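Local structure of glycerol dehydratase (Clostridium butyricum, 1R9D) at residues Gly419-Leu422 and Glu423-Arg426; Ser166-Tyr169 and Gly170-Leu173; Lys689-His692 and Phe693-Ser696; Trp315-Leu318 and Asn319-Asn322. The protein probably catalyses the dehydration of glycerol without vitamin B12, as a lyase of the glycyl radical enzyme family. All coordinates share one frame; numbering follows the deposited sequence.

Contact 1. Residues Gly419-Leu422 and Glu423-Arg426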
loop_
_atom_site.group_PDB
_atom_site.type_symbol
_atom_site.label_atom_id
_atom_site.label_comp_id
_atom_site.label_asym_id
_atom_site.label_seq_id
_atom_site.Cartn_x
_atom_site.Cartn_y
_atom_site.Cartn_z
ATOM N N GLY A 419 1.761 23.239 18.114
ATOM C CA GLY A 419 0.920 22.146 18.578
ATOM C C GLY A 419 1.365 21.318 19.773
ATOM O O GLY A 419 0.586 20.503 20.276
ATOM N N LEU A 420 2.601 21.492 20.231
ATOM C CA LEU A 420 3.071 20.734 21.387
ATOM C C LEU A 420 2.469 21.300 22.665
ATOM O O LEU A 420 2.158 22.487 22.737
ATOM C CB LEU A 420 4.599 20.791 21.502
ATOM C CG LEU A 420 5.410 19.832 20.623
ATOM C CD1 LEU A 420 5.277 20.228 19.169
ATOM C CD2 LEU A 420 6.875 19.852 21.059
ATOM N N THR A 421 2.289 20.449 23.669
ATOM C CA THR A 421 1.770 20.926 24.949
ATOM C C THR A 421 2.933 21.682 25.573
ATOM O O THR A 421 4.073 21.520 25.138
ATOM C CB THR A 421 1.410 19.762 25.886
ATOM O OG1 THR A 421 2.581 18.978 26.137
ATOM C CG2 THR A 421 0.342 18.887 25.262
ATOM N N LEU A 422 2.664 22.504 26.585
ATOM C CA LEU A 422 3.737 23.244 27.241
ATOM C C LEU A 422 4.708 22.266 27.909
ATOM O O LEU A 422 5.924 22.471 27.890
ATOM C CB LEU A 422 3.163 24.205 28.288
ATOM C CG LEU A 422 4.155 25.033 29.112
ATOM C CD1 LEU A 422 5.009 25.899 28.192
ATOM C CD2 LEU A 422 3.379 25.906 30.101
ATOM N N GLU A 423 4.169 21.196 28.489
ATOM C CA GLU A 423 5.000 20.196 29.151
ATOM C C GLU A 423 5.969 19.557 28.154
ATOM O O GLU A 423 7.165 19.433 28.430
ATOM C CB GLU A 423 4.127 19.110 29.786
ATOM C CG GLU A 423 4.805 18.369 30.929
ATOM C CD GLU A 423 4.069 17.103 31.354
ATOM O OE1 GLU A 423 2.817 17.113 31.384
ATOM O OE2 GLU A 423 4.750 16.099 31.672
ATOM N N ASP A 424 5.452 19.150 26.996
ATOM C CA ASP A 424 6.286 18.528 25.970
ATOM C C ASP A 424 7.309 19.511 25.399
ATOM O O ASP A 424 8.463 19.154 25.188
ATOM C CB ASP A 424 5.424 17.965 24.831
ATOM C CG ASP A 424 4.774 16.632 25.184
ATOM O OD1 ASP A 424 5.216 15.984 26.156
ATOM O OD2 ASP A 424 3.830 16.221 24.473
ATOM N N ALA A 425 6.885 20.748 25.149
ATOM C CA ALA A 425 7.792 21.759 24.605
ATOM C C ALA A 425 8.965 22.017 25.553
ATOM O O ALA A 425 10.095 22.212 25.109
ATOM C CB ALA A 425 7.037 23.066 24.337
ATOM N N ARG A 426 8.697 22.012 26.857
ATOM C CA ARG A 426 9.735 22.244 27.853
ATOM C C ARG A 426 10.775 21.129 27.883
ATOM O O ARG A 426 11.895 21.333 28.349
ATOM C CB ARG A 426 9.120 22.388 29.250
ATOM C CG ARG A 426 8.514 23.751 29.514
ATOM C CD ARG A 426 7.815 23.802 30.861
ATOM N NE ARG A 426 7.389 25.162 31.189
ATOM C CZ ARG A 426 6.497 25.455 32.126
ATOM N NH1 ARG A 426 5.934 24.482 32.827
ATOM N NH2 ARG A 426 6.170 26.721 32.364
#

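Contact 2. Residues Ser166-Tyr169 and Gly170-Leu173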
loop_
_atom_site.group_PDB
_atom_site.type_symbol
_atom_site.label_atom_id
_atom_site.label_comp_id
_atom_site.label_asym_id
_atom_site.label_seq_id
_atom_site.Cartn_x
_atom_site.Cartn_y
_atom_site.Cartn_z
ATOM N N SER A 166 14.872 11.457 17.860
ATOM C CA SER A 166 15.436 11.104 19.152
ATOM C C SER A 166 14.368 10.187 19.742
ATOM O O SER A 166 13.287 10.649 20.116
ATOM C CB SER A 166 15.624 12.330 20.042
ATOM O OG SER A 166 16.193 11.947 21.286
ATOM N N VAL A 167 14.656 8.888 19.790
ATOM C CA VAL A 167 13.698 7.924 20.316
ATOM C C VAL A 167 13.572 8.008 21.829
ATOM O O VAL A 167 14.295 8.757 22.486
ATOM C CB VAL A 167 14.075 6.478 19.920
ATOM C CG1 VAL A 167 14.191 6.374 18.409
ATOM C CG2 VAL A 167 15.379 6.064 20.595
ATOM N N ASP A 168 12.643 7.233 22.379
ATOM C CA ASP A 168 12.412 7.222 23.815
ATOM C C ASP A 168 13.466 6.344 24.498
ATOM O O ASP A 168 13.141 5.275 25.022
ATOM C CB ASP A 168 11.015 6.667 24.108
ATOM C CG ASP A 168 10.501 7.060 25.481
ATOM O OD1 ASP A 168 11.322 7.391 26.368
ATOM O OD2 ASP A 168 9.265 7.024 25.682
ATOM N N TYR A 169 14.721 6.794 24.484
ATOM C CA TYR A 169 15.809 6.033 25.104
ATOM C C TYR A 169 15.493 5.711 26.560
ATOM O O TYR A 169 15.745 4.601 27.028
ATOM C CB TYR A 169 17.133 6.813 25.056
ATOM C CG TYR A 169 17.722 7.032 23.677
ATOM C CD1 TYR A 169 17.468 8.207 22.965
ATOM C CD2 TYR A 169 18.561 6.077 23.094
ATOM C CE1 TYR A 169 18.040 8.429 21.707
ATOM C CE2 TYR A 169 19.139 6.288 21.838
ATOM C CZ TYR A 169 18.876 7.467 21.152
ATOM O OH TYR A 169 19.456 7.689 19.924
ATOM N N GLY A 170 14.946 6.692 27.272
ATOM C CA GLY A 170 14.617 6.509 28.675
ATOM C C GLY A 170 13.677 5.352 28.947
ATOM O O GLY A 170 13.834 4.638 29.937
ATOM N N LYS A 171 12.701 5.158 28.068
ATOM C CA LYS A 171 11.736 4.079 28.236
ATOM C C LYS A 171 12.377 2.710 28.071
ATOM O O LYS A 171 12.152 1.818 28.886
ATOM C CB LYS A 171 10.594 4.221 27.230
ATOM C CG LYS A 171 9.533 3.136 27.342
ATOM C CD LYS A 171 8.431 3.349 26.311
ATOM C CE LYS A 171 7.336 2.301 26.428
ATOM N NZ LYS A 171 6.279 2.509 25.392
ATOM N N VAL A 172 13.162 2.538 27.014
ATOM C CA VAL A 172 13.813 1.259 26.764
ATOM C C VAL A 172 14.845 0.935 27.844
ATOM O O VAL A 172 15.028 -0.228 28.202
ATOM C CB VAL A 172 14.495 1.232 25.381
ATOM C CG1 VAL A 172 15.097 -0.150 25.132
ATOM C CG2 VAL A 172 13.480 1.567 24.294
ATOM N N LEU A 173 15.521 1.955 28.361
ATOM C CA LEU A 173 16.508 1.732 29.416
ATOM C C LEU A 173 15.803 1.169 30.643
ATOM O O LEU A 173 16.361 0.349 31.375
ATOM C CB LEU A 173 17.219 3.044 29.789
ATOM C CG LEU A 173 18.303 3.535 28.827
ATOM C CD1 LEU A 173 18.767 4.927 29.231
ATOM C CD2 LEU A 173 19.474 2.566 28.844
HETATM O O HOH W 1 14.109 9.350 26.613
#

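Contact 3. Residues Lys689-His692 and Phe693-Ser696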
loop_
_atom_site.group_PDB
_atom_site.type_symbol
_atom_site.label_atom_id
_atom_site.label_comp_id
_atom_site.label_asym_id
_atom_site.label_seq_id
_atom_site.Cartn_x
_atom_site.Cartn_y
_atom_site.Cartn_z
ATOM N N LYS A 689 16.789 40.366 14.620
ATOM C CA LYS A 689 15.622 41.015 14.022
ATOM C C LYS A 689 14.797 40.094 13.123
ATOM O O LYS A 689 13.647 40.399 12.800
ATOM C CB LYS A 689 16.055 42.255 13.239
ATOM C CG LYS A 689 16.662 43.346 14.116
ATOM C CD LYS A 689 17.344 44.403 13.269
ATOM C CE LYS A 689 18.049 45.434 14.138
ATOM N NZ LYS A 689 18.851 46.385 13.311
ATOM N N LEU A 690 15.381 38.973 12.711
ATOM C CA LEU A 690 14.667 38.016 11.873
ATOM C C LEU A 690 13.584 37.346 12.723
ATOM O O LEU A 690 13.631 37.405 13.952
ATOM C CB LEU A 690 15.630 36.945 11.359
ATOM C CG LEU A 690 16.904 37.420 10.659
ATOM C CD1 LEU A 690 17.812 36.211 10.393
ATOM C CD2 LEU A 690 16.548 38.140 9.364
ATOM N N ASP A 691 12.610 36.716 12.072
ATOM C CA ASP A 691 11.540 36.018 12.792
ATOM C C ASP A 691 11.998 34.585 13.085
ATOM O O ASP A 691 11.841 33.690 12.250
ATOM C CB ASP A 691 10.258 35.984 11.951
ATOM C CG ASP A 691 9.074 35.396 12.708
ATOM O OD1 ASP A 691 9.296 34.692 13.716
ATOM O OD2 ASP A 691 7.919 35.629 12.287
ATOM N N HIS A 692 12.572 34.376 14.266
ATOM C CA HIS A 692 13.060 33.055 14.661
ATOM C C HIS A 692 11.951 32.142 15.193
ATOM O O HIS A 692 12.187 30.960 15.456
ATOM C CB HIS A 692 14.147 33.208 15.725
ATOM C CG HIS A 692 15.395 33.867 15.223
ATOM N ND1 HIS A 692 16.423 33.164 14.632
ATOM C CD2 HIS A 692 15.780 35.167 15.226
ATOM C CE1 HIS A 692 17.391 34.000 14.297
ATOM N NE2 HIS A 692 17.027 35.221 14.646
ATOM N N PHE A 693 10.748 32.686 15.359
ATOM C CA PHE A 693 9.624 31.895 15.854
ATOM C C PHE A 693 8.965 31.089 14.735
ATOM O O PHE A 693 8.588 29.935 14.933
ATOM C CB PHE A 693 8.556 32.800 16.500
ATOM C CG PHE A 693 8.981 33.426 17.801
ATOM C CD1 PHE A 693 9.778 34.566 17.819
ATOM C CD2 PHE A 693 8.566 32.882 19.016
ATOM C CE1 PHE A 693 10.156 35.159 19.026
ATOM C CE2 PHE A 693 8.936 33.464 20.229
ATOM C CZ PHE A 693 9.732 34.607 20.235
ATOM N N ILE A 694 8.819 31.702 13.563
ATOM C CA ILE A 694 8.173 31.031 12.436
ATOM C C ILE A 694 9.059 29.928 11.855
ATOM O O ILE A 694 8.557 28.912 11.374
ATOM C CB ILE A 694 7.797 32.044 11.325
ATOM C CG1 ILE A 694 6.827 31.390 10.338
ATOM C CG2 ILE A 694 9.045 32.532 10.601
ATOM C CD1 ILE A 694 6.219 32.357 9.332
ATOM N N ALA A 695 10.372 30.137 11.906
ATOM C CA ALA A 695 11.330 29.148 11.411
ATOM C C ALA A 695 11.574 28.137 12.527
ATOM O O ALA A 695 12.699 27.974 13.004
ATOM C CB ALA A 695 12.641 29.836 11.028
ATOM N N SER A 696 10.504 27.453 12.925
ATOM C CA SER A 696 10.541 26.479 14.006
ATOM C C SER A 696 11.335 25.207 13.730
ATOM O O SER A 696 11.521 24.389 14.629
ATOM C CB SER A 696 9.110 26.127 14.432
ATOM O OG SER A 696 8.295 25.873 13.304
#

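Contact 4. Residues Trp315-Leu318 and Asn319-Asn322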
loop_
_atom_site.group_PDB
_atom_site.type_symbol
_atom_site.label_atom_id
_atom_site.label_comp_id
_atom_site.label_asym_id
_atom_site.label_seq_id
_atom_site.Cartn_x
_atom_site.Cartn_y
_atom_site.Cartn_z
ATOM N N TRP A 315 31.273 8.524 23.894
ATOM C CA TRP A 315 31.638 9.605 22.985
ATOM C C TRP A 315 32.424 9.016 21.814
ATOM O O TRP A 315 32.149 9.312 20.651
ATOM C CB TRP A 315 32.495 10.653 23.706
ATOM C CG TRP A 315 31.789 11.954 24.021
ATOM C CD1 TRP A 315 32.220 13.212 23.704
ATOM C CD2 TRP A 315 30.557 12.122 24.741
ATOM N NE1 TRP A 315 31.336 14.152 24.183
ATOM C CE2 TRP A 315 30.307 13.513 24.821
ATOM C CE3 TRP A 315 29.641 11.236 25.324
ATOM C CZ2 TRP A 315 29.177 14.038 25.462
ATOM C CZ3 TRP A 315 28.513 11.758 25.965
ATOM C CH2 TRP A 315 28.295 13.150 26.026
ATOM N N ILE A 316 33.400 8.163 22.118
ATOM C CA ILE A 316 34.194 7.557 21.062
ATOM C C ILE A 316 33.351 6.676 20.131
ATOM O O ILE A 316 33.529 6.713 18.912
ATOM C CB ILE A 316 35.371 6.739 21.654
ATOM C CG1 ILE A 316 36.332 7.692 22.376
ATOM C CG2 ILE A 316 36.092 5.985 20.550
ATOM C CD1 ILE A 316 37.500 7.015 23.070
ATOM N N LYS A 317 32.434 5.894 20.696
ATOM C CA LYS A 317 31.578 5.026 19.885
ATOM C C LYS A 317 30.740 5.847 18.901
ATOM O O LYS A 317 30.522 5.434 17.765
ATOM C CB LYS A 317 30.644 4.191 20.773
ATOM C CG LYS A 317 31.351 3.167 21.664
ATOM C CD LYS A 317 32.219 2.215 20.854
ATOM C CE LYS A 317 31.420 1.437 19.826
ATOM N NZ LYS A 317 32.303 0.594 18.952
ATOM N N LEU A 318 30.273 7.012 19.337
ATOM C CA LEU A 318 29.468 7.865 18.464
ATOM C C LEU A 318 30.271 8.345 17.251
ATOM O O LEU A 318 29.705 8.825 16.271
ATOM C CB LEU A 318 28.923 9.060 19.259
ATOM C CG LEU A 318 27.819 8.736 20.274
ATOM C CD1 LEU A 318 27.738 9.828 21.318
ATOM C CD2 LEU A 318 26.490 8.564 19.550
ATOM N N ASN A 319 31.594 8.211 17.317
ATOM C CA ASN A 319 32.465 8.618 16.217
ATOM C C ASN A 319 32.803 7.421 15.326
ATOM O O ASN A 319 33.461 7.561 14.294
ATOM C CB ASN A 319 33.761 9.222 16.768
ATOM C CG ASN A 319 33.586 10.651 17.247
ATOM O OD1 ASN A 319 33.617 11.589 16.454
ATOM N ND2 ASN A 319 33.389 10.819 18.545
ATOM N N ASP A 320 32.336 6.246 15.725
ATOM C CA ASP A 320 32.617 5.027 14.973
ATOM C C ASP A 320 31.687 4.856 13.774
ATOM O O ASP A 320 32.046 4.223 12.782
ATOM C CB ASP A 320 32.490 3.812 15.891
ATOM C CG ASP A 320 33.202 2.596 15.340
ATOM O OD1 ASP A 320 32.858 1.462 15.751
ATOM O OD2 ASP A 320 34.111 2.777 14.503
ATOM N N ILE A 321 30.491 5.429 13.870
ATOM C CA ILE A 321 29.507 5.330 12.800
ATOM C C ILE A 321 29.808 6.286 11.647
ATOM O O ILE A 321 30.190 7.433 11.869
ATOM C CB ILE A 321 28.089 5.623 13.350
ATOM C CG1 ILE A 321 27.784 4.656 14.499
ATOM C CG2 ILE A 321 27.051 5.500 12.237
ATOM C CD1 ILE A 321 26.416 4.838 15.130
ATOM N N ASN A 322 29.651 5.803 10.417
ATOM C CA ASN A 322 29.879 6.630 9.239
ATOM C C ASN A 322 28.835 6.276 8.191
ATOM O O ASN A 322 28.135 5.268 8.322
ATOM C CB ASN A 322 31.286 6.420 8.671
ATOM C CG ASN A 322 31.809 7.649 7.935
ATOM O OD1 ASN A 322 31.035 8.496 7.481
ATOM N ND2 ASN A 322 33.130 7.740 7.798
HETATM O O HOH W 2 30.177 9.582 13.601
#

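Contact 1. Residues Gly419-Leu422 and Glu423-Arg426
L422 lies across the extended side chain of R426, one helical turn further on. Its CD2 methyl sits over one face of the guanidinium group, near the outer part of the group and 3.6 Å above its plane, while CG lies 3.8 Å from R426 NE. L422 reaches this place with CG anti to the backbone N (chi1 178°), and R426 keeps an extended chain from CG to NE, passing over the L422 carbonyl on the way. The polar end of R426 is held from outside: NH1 donates to the carbonyl of S349. In the backbone, R426 N donates to L422 O at 3.0 Å, and A425 N gives the first turn another bond, to T421 O at 2.9 Å.

T421 takes the N-cap position. Its OG1, which chi1 (60°) places on the side facing the first turn, accepts from D424 N at 3.0 Å with an N-H...O angle of 162°. The D424 carboxylate has its own partners, a hydrogen bond from Y543 OH and a salt bridge with K441. L420, just before the cap, turns inward, CD2 lying 4.1 Å from A425 CA, and also packs on Y543 and F545. G419, with positive phi, ends helix 408-417 in a Schellman motif, and two residues later the threonine N-cap begins helix 422-426.

Contact 2. Residues Ser166-Tyr169 and Gly170-Leu173
The carboxylate of D168 and the aliphatic chain of K171 cross at about a right angle, with D168 CG only 3.3 Å from K171 CB. D168 CG is anti to the backbone N (chi1 -160°), which carries the carboxylate forward over the start of the helix. There OD1 accepts from K171 N at 3.1 Å; the N-H comes from above the carboxylate plane, 61° out of it. OD2 rests beside the lysine chain, 3.8 Å from CD. K171 then runs on fully extended, and its NZ forms a salt bridge with E183 further along helix 169-190. A water takes the N-H of G170 at 2.9 Å and donates weakly to D168 OD1, bridging cap and first turn.

Y169 points away from this polar corner. One face of its ring is covered by V167 CG2, 3.6 Å above the plane and over the centre, and its OH is hydrogen-bonded to H271 of helix 260-277. Its carbonyl points forward along the helix and accepts from L173 N at 3.0 Å, while the L173 side chain packs against helices 260-277 and 288-298. An aspartate N-cap, with its side chain bound to the third N-H after it, thus starts the long helix 169-190.

Contact 3. Residues Lys689-His692 and Phe693-Ser696
D691 OD1 gathers two successive backbone N-H groups, those of F693 and I694. The I694 N bond to OD1 is 3.0 Å long with an N-H...O angle of 159°, and its donor stands above the carboxylate plane, 56° out of it. F693 N, at the same 3.0 Å from OD1, approaches nearly along the C-O axis, but its N-H is bent further from the acceptor (133°). The carboxylate comes over the turn because D691 CG is anti to the backbone N.

The same group is also packed by carbon. I694 crosses it at about a right angle, its CG2 lying over a face of the carboxylate, 3.6 Å from D691 CG, and 3.4 Å from D691 O. F693 CB sits beside D691 OD1, 3.4 Å away, and OD1 in turn lies near the plane of the phenyl ring at its edge.

Further out, D691 and I694 both pack on L618 of helix 607-624, and D691 also touches R614 there. H692 points away from the turn; its ND1 is hydrogen-bonded to T699 and its NE2 to the carbonyl of V687, so the ring ties the loop to both of its flanks, whereas H692 O is buried with no partner in the model. R418 donates to the carbonyl of I694.

The chemistry is that of an Asx turn, OD1 to the N-H two residues on, extended by a second bond to I694 N. One carboxylate oxygen satisfies two adjacent amides, and these two donors would probably stabilise the negative charge of D691.

Contact 4. Residues Trp315-Leu318 and Asn319-Asn322
The C-terminal end of helix 304-317, where the chain unwinds into the loop toward helix 329-332, is closed by N319 and D320 turning back on the last helical carbonyls. N319 ND2 donates to W315 O at 2.9 Å, arriving above the carbonyl plane, 40° out of it, with an N-H...O angle of 137°. N319 CG is anti to its own carbonyl carbon (chi1 -78°), which lays the amide back along the helix to reach that oxygen. ND2 is also hydrogen-bonded to the carbonyl of Q373, so the amide joins the helix end to the loop that carries L371 and P372, on which N319 packs.

The backbone tightens as it leaves. N319 N donates to I316 O at 2.9 Å and D320 N to K317 O at 2.8 Å. Both bonds span three residues rather than the four of an alpha helix, and both donors stand steeply above the carbonyl planes.

K317 and D320 lie side by side and point the same way. The lysine chain is bent at its second and third torsions, bringing NZ within 3.4 Å of D320 OD1 in a salt bridge whose hydrogen bond is weak. Both charges have further partners: K317 NZ pairs with E70, while D320 OD1 pairs with R67 and OD2 accepts from R81 N. Because K317 and D320 are buried, each charge is probably balanced by these partners rather than by solvent. One water spans the turn, donating to L318 O and to I321 O, 2.8 Å from each.

Contacts 1 and 2 start helices and contact 4 finishes one, whereas contact 3 folds a loop that has no regular helix. Contact 4 is wholly buried and holds its charges in a network of salt bridges; the others are partly buried, and contact 1 has the most exposed residues. A hydroxyl caps the helix in contact 1 and a carboxylate in contact 2; in contact 3 a carboxylate oxygen takes two amides of an irregular turn. Contacts 2 and 4 share a neighbour, helix 260-277: Y169 and L318 both meet H271. Contact 3 belongs to the glycine radical region of the chain, its centre about 33 Å from that of contact 4, and the two lie on opposite sides of the chain's centre.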